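Local coordinates for gentamicin resistance protein (Enterococcus gallinarum, PDB 6CTZ) that probably inactivates aminoglycoside antibiotics such as kanamycin by moving a phosphate from a guanine nucleotide to the 2'' hydroxyl, with magnesium as cofactor, at residues 6-11 and 32-37; 169-174 and 254-259; 220-225 and 259-264. The protein carries 2 engineered substitutions. All coordinates share one frame; numbering follows the deposited sequence. Where two conformers were deposited one is given.

Interaction 1 of 3, residues 6-11 and 32-37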
loop_
_atom_site.group_PDB
_atom_site.type_symbol
_atom_site.label_atom_id
_atom_site.label_comp_id
_atom_site.label_asym_id
_atom_site.label_seq_id
_atom_site.Cartn_x
_atom_site.Cartn_y
_atom_site.Cartn_z
ATOM N N THR A 6 -15.609 24.262 4.963
ATOM C CA THR A 6 -17.008 24.416 5.348
ATOM C C THR A 6 -17.593 23.101 5.847
ATOM O O THR A 6 -18.303 23.078 6.858
ATOM C CB THR A 6 -17.823 24.981 4.189
ATOM O OG1 THR A 6 -17.298 26.263 3.834
ATOM C CG2 THR A 6 -19.288 25.138 4.590
ATOM N N MET A 7 -17.293 21.989 5.166
ATOM C CA MET A 7 -17.758 20.694 5.649
ATOM C C MET A 7 -17.216 20.404 7.039
ATOM O O MET A 7 -17.953 19.945 7.922
ATOM C CB MET A 7 -17.335 19.588 4.687
ATOM C CG MET A 7 -18.178 19.517 3.436
ATOM S SD MET A 7 -17.861 18.013 2.500
ATOM C CE MET A 7 -16.216 18.349 1.875
ATOM N N ILE A 8 -15.927 20.670 7.253
ATOM C CA ILE A 8 -15.309 20.376 8.542
ATOM C C ILE A 8 -15.963 21.202 9.644
ATOM O O ILE A 8 -16.367 20.679 10.690
ATOM C CB ILE A 8 -13.793 20.614 8.464
ATOM C CG1 ILE A 8 -13.136 19.598 7.523
ATOM C CG2 ILE A 8 -13.174 20.528 9.839
ATOM C CD1 ILE A 8 -11.698 19.930 7.211
ATOM N N MET A 9 -16.100 22.504 9.419
ATOM C CA MET A 9 -16.595 23.348 10.498
ATOM C C MET A 9 -18.080 23.153 10.754
ATOM O O MET A 9 -18.518 23.267 11.903
ATOM C CB MET A 9 -16.219 24.803 10.256
ATOM C CG MET A 9 -14.732 25.010 10.449
ATOM S SD MET A 9 -14.275 26.733 10.552
ATOM C CE MET A 9 -14.600 27.267 8.872
ATOM N N THR A 10 -18.867 22.869 9.713
ATOM C CA THR A 10 -20.282 22.565 9.909
ATOM C C THR A 10 -20.462 21.356 10.814
ATOM O O THR A 10 -21.286 21.365 11.737
ATOM C CB THR A 10 -20.936 22.292 8.555
ATOM O OG1 THR A 10 -20.947 23.492 7.776
ATOM C CG2 THR A 10 -22.359 21.786 8.744
ATOM N N GLN A 11 -19.696 20.298 10.556
ATOM C CA GLN A 11 -19.914 19.031 11.233
ATOM C C GLN A 11 -19.182 18.898 12.557
ATOM O O GLN A 11 -19.584 18.069 13.377
ATOM C CB GLN A 11 -19.562 17.876 10.294
ATOM C CG GLN A 11 -20.349 17.985 8.998
ATOM C CD GLN A 11 -20.110 16.852 8.034
ATOM O OE1 GLN A 11 -19.850 15.716 8.432
ATOM N NE2 GLN A 11 -20.199 17.158 6.751
ATOM N N ILE A 32 -5.713 16.838 3.691
ATOM C CA ILE A 32 -5.327 18.203 4.021
ATOM C C ILE A 32 -4.931 18.253 5.490
ATOM O O ILE A 32 -5.281 17.382 6.288
ATOM C CB ILE A 32 -6.434 19.225 3.708
ATOM C CG1 ILE A 32 -7.685 18.954 4.552
ATOM C CG2 ILE A 32 -6.759 19.183 2.229
ATOM C CD1 ILE A 32 -8.771 20.012 4.379
ATOM N N LEU A 33 -4.173 19.282 5.842
ATOM C CA LEU A 33 -3.703 19.469 7.207
ATOM C C LEU A 33 -4.331 20.741 7.755
ATOM O O LEU A 33 -4.180 21.815 7.163
ATOM C CB LEU A 33 -2.179 19.556 7.246
ATOM C CG LEU A 33 -1.534 19.636 8.628
ATOM C CD1 LEU A 33 -1.839 18.384 9.458
ATOM C CD2 LEU A 33 -0.030 19.866 8.494
ATOM N N VAL A 34 -5.036 20.615 8.877
ATOM C CA VAL A 34 -5.748 21.720 9.505
ATOM C C VAL A 34 -5.017 22.086 10.785
ATOM O O VAL A 34 -4.735 21.218 11.617
ATOM C CB VAL A 34 -7.209 21.338 9.799
ATOM C CG1 VAL A 34 -7.868 22.367 10.725
ATOM C CG2 VAL A 34 -7.981 21.192 8.493
ATOM N N ASN A 35 -4.695 23.371 10.932
ATOM C CA ASN A 35 -4.025 23.901 12.117
ATOM C C ASN A 35 -2.683 23.232 12.389
ATOM O O ASN A 35 -2.217 23.217 13.533
ATOM C CB ASN A 35 -4.928 23.865 13.356
ATOM C CG ASN A 35 -6.206 24.656 13.159
ATOM O OD1 ASN A 35 -6.293 25.483 12.255
ATOM N ND2 ASN A 35 -7.203 24.403 13.999
ATOM N N GLY A 36 -2.050 22.675 11.355
ATOM C CA GLY A 36 -0.808 21.956 11.516
ATOM C C GLY A 36 -0.911 20.657 12.280
ATOM O O GLY A 36 0.108 19.971 12.440
ATOM N N ASP A 37 -2.109 20.276 12.726
ATOM C CA ASP A 37 -2.282 19.191 13.681
ATOM C C ASP A 37 -3.214 18.085 13.218
ATOM O O ASP A 37 -3.034 16.941 13.640
ATOM C CB ASP A 37 -2.835 19.730 15.013
ATOM C CG ASP A 37 -1.892 20.692 15.692
ATOM O OD1 ASP A 37 -0.694 20.704 15.337
ATOM O OD2 ASP A 37 -2.351 21.431 16.586
#

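Interaction 2 of 3, residues 169-174 and 254-259. Engineered in segment 254-259: L254 (natural residue His).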
loop_
_atom_site.group_PDB
_atom_site.type_symbol
_atom_site.label_atom_id
_atom_site.label_comp_id
_atom_site.label_asym_id
_atom_site.label_seq_id
_atom_site.Cartn_x
_atom_site.Cartn_y
_atom_site.Cartn_z
ATOM N N THR A 169 3.568 -13.080 -20.697
ATOM C CA THR A 169 2.910 -14.380 -20.631
ATOM C C THR A 169 3.730 -15.367 -19.810
ATOM O O THR A 169 3.179 -16.143 -19.017
ATOM C CB THR A 169 2.681 -14.913 -22.043
ATOM O OG1 THR A 169 1.834 -14.004 -22.755
ATOM C CG2 THR A 169 2.033 -16.291 -21.995
ATOM N N LEU A 170 5.055 -15.343 -19.983
ATOM C CA LEU A 170 5.943 -16.190 -19.192
ATOM C C LEU A 170 5.793 -15.899 -17.704
ATOM O O LEU A 170 5.718 -16.822 -16.888
ATOM C CB LEU A 170 7.388 -15.951 -19.626
ATOM C CG LEU A 170 8.473 -16.593 -18.757
ATOM C CD1 LEU A 170 8.397 -18.116 -18.780
ATOM C CD2 LEU A 170 9.842 -16.107 -19.188
ATOM N N ARG A 171 5.758 -14.616 -17.335
ATOM C CA ARG A 171 5.652 -14.250 -15.926
ATOM C C ARG A 171 4.317 -14.692 -15.341
ATOM O O ARG A 171 4.267 -15.254 -14.243
ATOM C CB ARG A 171 5.859 -12.744 -15.755
ATOM C CG ARG A 171 7.208 -12.242 -16.255
ATOM C CD ARG A 171 8.338 -12.701 -15.346
ATOM N NE ARG A 171 8.446 -11.871 -14.141
ATOM C CZ ARG A 171 9.358 -12.051 -13.188
ATOM N NH1 ARG A 171 10.233 -13.053 -13.269
ATOM N NH2 ARG A 171 9.391 -11.240 -12.139
ATOM N N PHE A 172 3.221 -14.448 -16.063
ATOM C CA PHE A 172 1.919 -14.912 -15.592
ATOM C C PHE A 172 1.896 -16.431 -15.455
ATOM O O PHE A 172 1.419 -16.965 -14.448
ATOM C CB PHE A 172 0.810 -14.432 -16.526
ATOM C CG PHE A 172 0.352 -13.024 -16.262
ATOM C CD1 PHE A 172 -0.420 -12.718 -15.150
ATOM C CD2 PHE A 172 0.679 -12.006 -17.143
ATOM C CE1 PHE A 172 -0.851 -11.415 -14.922
ATOM C CE2 PHE A 172 0.249 -10.705 -16.922
ATOM C CZ PHE A 172 -0.513 -10.412 -15.802
ATOM N N GLN A 173 2.415 -17.145 -16.459
ATOM C CA GLN A 173 2.403 -18.601 -16.382
ATOM C C GLN A 173 3.317 -19.118 -15.277
ATOM O O GLN A 173 2.977 -20.096 -14.601
ATOM C CB GLN A 173 2.742 -19.220 -17.737
ATOM C CG GLN A 173 1.650 -19.015 -18.778
ATOM C CD GLN A 173 0.257 -19.237 -18.212
ATOM O OE1 GLN A 173 -0.492 -18.287 -17.985
ATOM N NE2 GLN A 173 -0.091 -20.496 -17.973
ATOM N N SER A 174 4.465 -18.473 -15.059
ATOM C CA SER A 174 5.358 -18.914 -13.992
ATOM C C SER A 174 4.688 -18.806 -12.628
ATOM O O SER A 174 4.884 -19.666 -11.759
ATOM C CB SER A 174 6.663 -18.119 -14.031
ATOM O OG SER A 174 7.440 -18.490 -15.157
ATOM N N LEU A 254 11.390 -17.079 -2.485
ATOM C CA LEU A 254 10.459 -16.046 -2.051
ATOM C C LEU A 254 10.679 -14.745 -2.818
ATOM O O LEU A 254 9.713 -14.070 -3.200
ATOM C CB LEU A 254 10.573 -15.834 -0.538
ATOM C CG LEU A 254 9.641 -14.776 0.063
ATOM C CD1 LEU A 254 8.168 -15.029 -0.246
ATOM C CD2 LEU A 254 9.867 -14.715 1.561
ATOM N N ILE A 255 11.943 -14.375 -3.063
ATOM C CA ILE A 255 12.213 -13.170 -3.845
ATOM C C ILE A 255 11.681 -13.320 -5.263
ATOM O O ILE A 255 11.123 -12.377 -5.836
ATOM C CB ILE A 255 13.712 -12.816 -3.814
ATOM C CG1 ILE A 255 14.099 -12.219 -2.461
ATOM C CG2 ILE A 255 14.092 -11.893 -4.973
ATOM C CD1 ILE A 255 13.571 -10.794 -2.221
ATOM N N ARG A 256 11.843 -14.508 -5.858
ATOM C CA ARG A 256 11.258 -14.745 -7.175
ATOM C C ARG A 256 9.745 -14.544 -7.144
ATOM O O ARG A 256 9.180 -13.855 -8.004
ATOM C CB ARG A 256 11.615 -16.143 -7.683
ATOM C CG ARG A 256 10.899 -16.489 -8.982
ATOM C CD ARG A 256 11.248 -15.537 -10.124
ATOM N NE ARG A 256 12.686 -15.477 -10.382
ATOM C CZ ARG A 256 13.343 -16.307 -11.183
ATOM N NH1 ARG A 256 12.702 -17.277 -11.826
ATOM N NH2 ARG A 256 14.650 -16.158 -11.337
ATOM N N LYS A 257 9.076 -15.121 -6.143
ATOM C CA LYS A 257 7.635 -14.933 -6.015
ATOM C C LYS A 257 7.270 -13.455 -5.922
ATOM O O LYS A 257 6.368 -12.979 -6.622
ATOM C CB LYS A 257 7.136 -15.663 -4.774
ATOM C CG LYS A 257 5.634 -15.589 -4.596
ATOM C CD LYS A 257 5.185 -16.272 -3.321
ATOM C CE LYS A 257 3.704 -16.065 -3.081
ATOM N NZ LYS A 257 3.246 -16.717 -1.823
ATOM N N VAL A 258 7.961 -12.714 -5.051
ATOM C CA VAL A 258 7.640 -11.298 -4.906
ATOM C C VAL A 258 7.956 -10.540 -6.194
ATOM O O VAL A 258 7.235 -9.605 -6.564
ATOM C CB VAL A 258 8.352 -10.706 -3.676
ATOM C CG1 VAL A 258 8.017 -9.221 -3.532
ATOM C CG2 VAL A 258 7.921 -11.429 -2.428
ATOM N N SER A 259 9.010 -10.942 -6.913
ATOM C CA SER A 259 9.332 -10.270 -8.164
ATOM C C SER A 259 8.232 -10.477 -9.196
ATOM O O SER A 259 7.997 -9.601 -10.036
ATOM C CB SER A 259 10.688 -10.749 -8.690
ATOM O OG SER A 259 10.581 -11.993 -9.363
HETATM O O HOH W 1 12.468 -12.587 -11.605
#

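Interaction 3 of 3, residues 220-225 and 259-264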
loop_
_atom_site.group_PDB
_atom_site.type_symbol
_atom_site.label_atom_id
_atom_site.label_comp_id
_atom_site.label_asym_id
_atom_site.label_seq_id
_atom_site.Cartn_x
_atom_site.Cartn_y
_atom_site.Cartn_z
ATOM N N ILE A 220 -7.630 -9.804 3.521
ATOM C CA ILE A 220 -7.214 -11.140 3.936
ATOM C C ILE A 220 -6.661 -11.796 2.678
ATOM O O ILE A 220 -7.415 -12.099 1.746
ATOM C CB ILE A 220 -8.378 -11.951 4.521
ATOM C CG1 ILE A 220 -9.025 -11.200 5.694
ATOM C CG2 ILE A 220 -7.882 -13.337 4.926
ATOM C CD1 ILE A 220 -8.051 -10.773 6.757
ATOM N N SER A 221 -5.343 -11.949 2.613
ATOM C CA SER A 221 -4.723 -12.370 1.363
ATOM C C SER A 221 -3.367 -13.004 1.662
ATOM O O SER A 221 -3.092 -13.410 2.796
ATOM C CB SER A 221 -4.613 -11.173 0.402
ATOM O OG SER A 221 -4.316 -11.599 -0.915
ATOM N N ASP A 222 -2.527 -13.085 0.647
ATOM C CA ASP A 222 -1.235 -13.733 0.787
ATOM C C ASP A 222 -0.288 -12.798 1.531
ATOM O O ASP A 222 -0.007 -11.701 1.035
ATOM C CB ASP A 222 -0.688 -14.022 -0.603
ATOM C CG ASP A 222 0.579 -14.848 -0.587
ATOM O OD1 ASP A 222 1.281 -14.912 0.452
ATOM O OD2 ASP A 222 0.882 -15.431 -1.645
ATOM N N PRO A 223 0.229 -13.186 2.705
ATOM C CA PRO A 223 1.144 -12.287 3.428
ATOM C C PRO A 223 2.374 -11.904 2.628
ATOM O O PRO A 223 2.952 -10.834 2.860
ATOM C CB PRO A 223 1.490 -13.079 4.697
ATOM C CG PRO A 223 1.250 -14.528 4.312
ATOM C CD PRO A 223 0.056 -14.474 3.404
ATOM N N ASP A 224 2.799 -12.739 1.679
ATOM C CA ASP A 224 3.952 -12.368 0.861
ATOM C C ASP A 224 3.687 -11.142 -0.000
ATOM O O ASP A 224 4.644 -10.513 -0.478
ATOM C CB ASP A 224 4.374 -13.545 -0.013
ATOM C CG ASP A 224 4.898 -14.715 0.795
ATOM O OD1 ASP A 224 5.362 -14.498 1.934
ATOM O OD2 ASP A 224 4.871 -15.855 0.283
ATOM N N TYR A 225 2.417 -10.790 -0.233
ATOM C CA TYR A 225 2.143 -9.588 -1.013
ATOM C C TYR A 225 2.670 -8.331 -0.324
ATOM O O TYR A 225 3.008 -7.352 -1.001
ATOM C CB TYR A 225 0.649 -9.436 -1.335
ATOM C CG TYR A 225 0.459 -8.345 -2.348
ATOM C CD1 TYR A 225 0.674 -8.597 -3.699
ATOM C CD2 TYR A 225 0.135 -7.041 -1.960
ATOM C CE1 TYR A 225 0.549 -7.596 -4.644
ATOM C CE2 TYR A 225 0.010 -6.028 -2.902
ATOM C CZ TYR A 225 0.212 -6.317 -4.244
ATOM O OH TYR A 225 0.102 -5.326 -5.191
ATOM N N SER A 259 9.010 -10.942 -6.913
ATOM C CA SER A 259 9.332 -10.270 -8.164
ATOM C C SER A 259 8.232 -10.477 -9.196
ATOM O O SER A 259 7.997 -9.601 -10.036
ATOM C CB SER A 259 10.688 -10.749 -8.690
ATOM O OG SER A 259 10.581 -11.993 -9.363
ATOM N N LEU A 260 7.554 -11.633 -9.156
ATOM C CA LEU A 260 6.390 -11.834 -10.013
ATOM C C LEU A 260 5.281 -10.846 -9.651
ATOM O O LEU A 260 4.686 -10.219 -10.533
ATOM C CB LEU A 260 5.910 -13.284 -9.924
ATOM C CG LEU A 260 6.865 -14.299 -10.575
ATOM C CD1 LEU A 260 6.595 -15.717 -10.056
ATOM C CD2 LEU A 260 6.791 -14.265 -12.092
ATOM N N PHE A 261 5.007 -10.674 -8.348
ATOM C CA PHE A 261 4.068 -9.636 -7.927
ATOM C C PHE A 261 4.494 -8.265 -8.439
ATOM O O PHE A 261 3.645 -7.444 -8.794
ATOM C CB PHE A 261 3.964 -9.580 -6.398
ATOM C CG PHE A 261 3.339 -10.795 -5.757
ATOM C CD1 PHE A 261 2.483 -11.624 -6.460
ATOM C CD2 PHE A 261 3.605 -11.089 -4.429
ATOM C CE1 PHE A 261 1.913 -12.731 -5.847
ATOM C CE2 PHE A 261 3.045 -12.183 -3.817
ATOM C CZ PHE A 261 2.195 -13.009 -4.525
ATOM N N VAL A 262 5.802 -7.977 -8.448
ATOM C CA VAL A 262 6.266 -6.685 -8.956
ATOM C C VAL A 262 5.927 -6.536 -10.433
ATOM O O VAL A 262 5.484 -5.468 -10.871
ATOM C CB VAL A 262 7.767 -6.472 -8.677
ATOM C CG1 VAL A 262 8.273 -5.227 -9.389
ATOM C CG2 VAL A 262 8.023 -6.346 -7.187
ATOM N N THR A 263 6.152 -7.591 -11.231
ATOM C CA THR A 263 5.737 -7.555 -12.634
ATOM C C THR A 263 4.250 -7.241 -12.748
ATOM O O THR A 263 3.841 -6.381 -13.536
ATOM C CB THR A 263 6.038 -8.891 -13.324
ATOM O OG1 THR A 263 7.444 -9.175 -13.256
ATOM C CG2 THR A 263 5.579 -8.853 -14.803
ATOM N N PHE A 264 3.425 -7.935 -11.964
ATOM C CA PHE A 264 1.987 -7.720 -12.059
ATOM C C PHE A 264 1.615 -6.312 -11.615
ATOM O O PHE A 264 0.682 -5.715 -12.167
ATOM C CB PHE A 264 1.240 -8.782 -11.249
ATOM C CG PHE A 264 1.623 -10.199 -11.612
ATOM C CD1 PHE A 264 2.061 -10.517 -12.894
ATOM C CD2 PHE A 264 1.563 -11.207 -10.663
ATOM C CE1 PHE A 264 2.427 -11.819 -13.220
ATOM C CE2 PHE A 264 1.937 -12.504 -10.979
ATOM C CZ PHE A 264 2.359 -12.810 -12.260
HETATM O O HOH W 2 1.107 -6.626 -7.697
#

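Interaction 1 of 3, residues 6-11 and 32-37
I8 and I32 meet tip to tip in the N-lobe of this kinase-like phosphotransferase, where the N-terminal helix 2-11 packs on one side of the five-stranded antiparallel sheet. The fold is that of the aminoglycoside phosphotransferases, relatives of the protein kinases, and between these two segments the helix contributes a single residue, I8. From the helix, I8 points at strand 29-34; from the strand, I32 and V34, two positions apart and therefore on the same side of the sheet, point back. CD1 of I8 lies 4.1 Å from CD1 of I32. Against V34 the geometry differs: the two side chains run past one another in opposite directions. The extended I8 chain, with chi2 at 170°, carries CD1 far enough from the helix to span backbones that come no closer than 9.7 Å between the CA atoms of I8 and V34. All three residues are buried, and no hydrogen bond links the two segments, so the union is purely apolar. F40 of the adjoining strand 38-43 touches I8, I32 and V34 alike and adds to the apolar patch, while I17 packs on V34. At its far end the strand enters a turn, where D37 N bonds to V34 O and N35 is tied by its side-chain amide to S16, Q18 and S19. V34 meets the helix through its CG2 methyl, which stands 4.1 Å from CD1 of I8.

Interaction 2 of 3, residues 169-174 and 254-259
R171 grips S259 with one terminal nitrogen, NH2, which donates to the serine hydroxyl OG at 3.1 Å and, more weakly, to the S259 backbone O at 3.0 Å. The first bond is moderately bent, 149° at the hydrogen, with OG tilted some 20° from the guanidinium plane; the carbonyl oxygen lies at the edge of the group. A water accepts from R171 NH1 at 2.8 Å and donates to S259 OG, so both terminal nitrogens reach the same serine, one directly and one through solvent. That hydroxyl is engaged a third time, as donor to R256 O at 2.7 Å within its own helix, because chi1 of 81° turns OG back over the preceding turn. The remaining guanidinium nitrogen, NE of R171, bonds to T263 OG1, one turn further along. Outward from this polar centre, R256 lays its CD 4.1 Å from R171 NH1, the two arginine chains crossing at roughly a right angle. This arginine-serine link joins helix 162-176 to helix 251-276 in the helical C-lobe; beside it F172 stacks on F264 and packs against helix 141-155, while I255 lies on helix 236-246 and R256 reaches Y181 of helix 179-182.

Interaction 3 of 3, residues 220-225 and 259-264
F261 leaves helix 251-276 pointing at the loop 220-225, and its ring makes the contact from the helix side. CB bears the ring away from the helix, with CG anti to the carbonyl carbon (chi1 -67°), and contact with the loop begins at CG itself, 4.0 Å from Y225 CD1. The next atom on that side, CD2, comes 3.9 Å from the same tyrosine carbon, which stands over one face of the phenylalanine ring but offset toward its rim. The two rings are inclined at 53° with centroids 5.5 Å apart, an oblique pairing. Further out, CE2 reaches the loop backbone, lying 3.9 Å from Y225 N and close to D224 C, which approaches at the ring edge. This stretch of loop follows the strand 209-212 in the C-lobe of the phosphotransferase fold, and it is folded by an Asx turn: D222 OD1 accepts from D224 N, after which 223-225 opens a 3-10 segment. At the tip, F261 CZ meets D222 OD2 at 4.0 Å; the carboxylate oxygen sits in the ring plane, its group turned almost perpendicular to the ring. OD2 is also held by K257, whose ammonium makes salt bridges to both D222 and D224, so the acid that touches the ring edge is fixed by the same helix that carries the ring. L141 and V228 also pack on F261. The bound kanamycin comes within about 5 Å of the Y225 side chain, nearest atoms, and the tyrosine OH is 3.0 Å from a water O that donates to F261 O.

Interactions 2 and 3 are neighbours in the C-lobe, their centres about 9 Å apart, and both draw on helix 251-276, with S259 common to their segments. A lysine from a segment of interaction 2 also pairs with acids of interaction 3, so the two are bridged by charge. Interaction 1 stands alone in the N-lobe, about 45 Å from interaction 2 between centres and on the other side of the chain's centre. Chemistry follows place: 6-11 with 32-37 is buried and wholly apolar, 169-174 with 254-259 is a partly buried, water-assisted set of hydrogen bonds, and 220-225 with 259-264, nearest the chain's centre, mixes aromatic packing with an anchored acid.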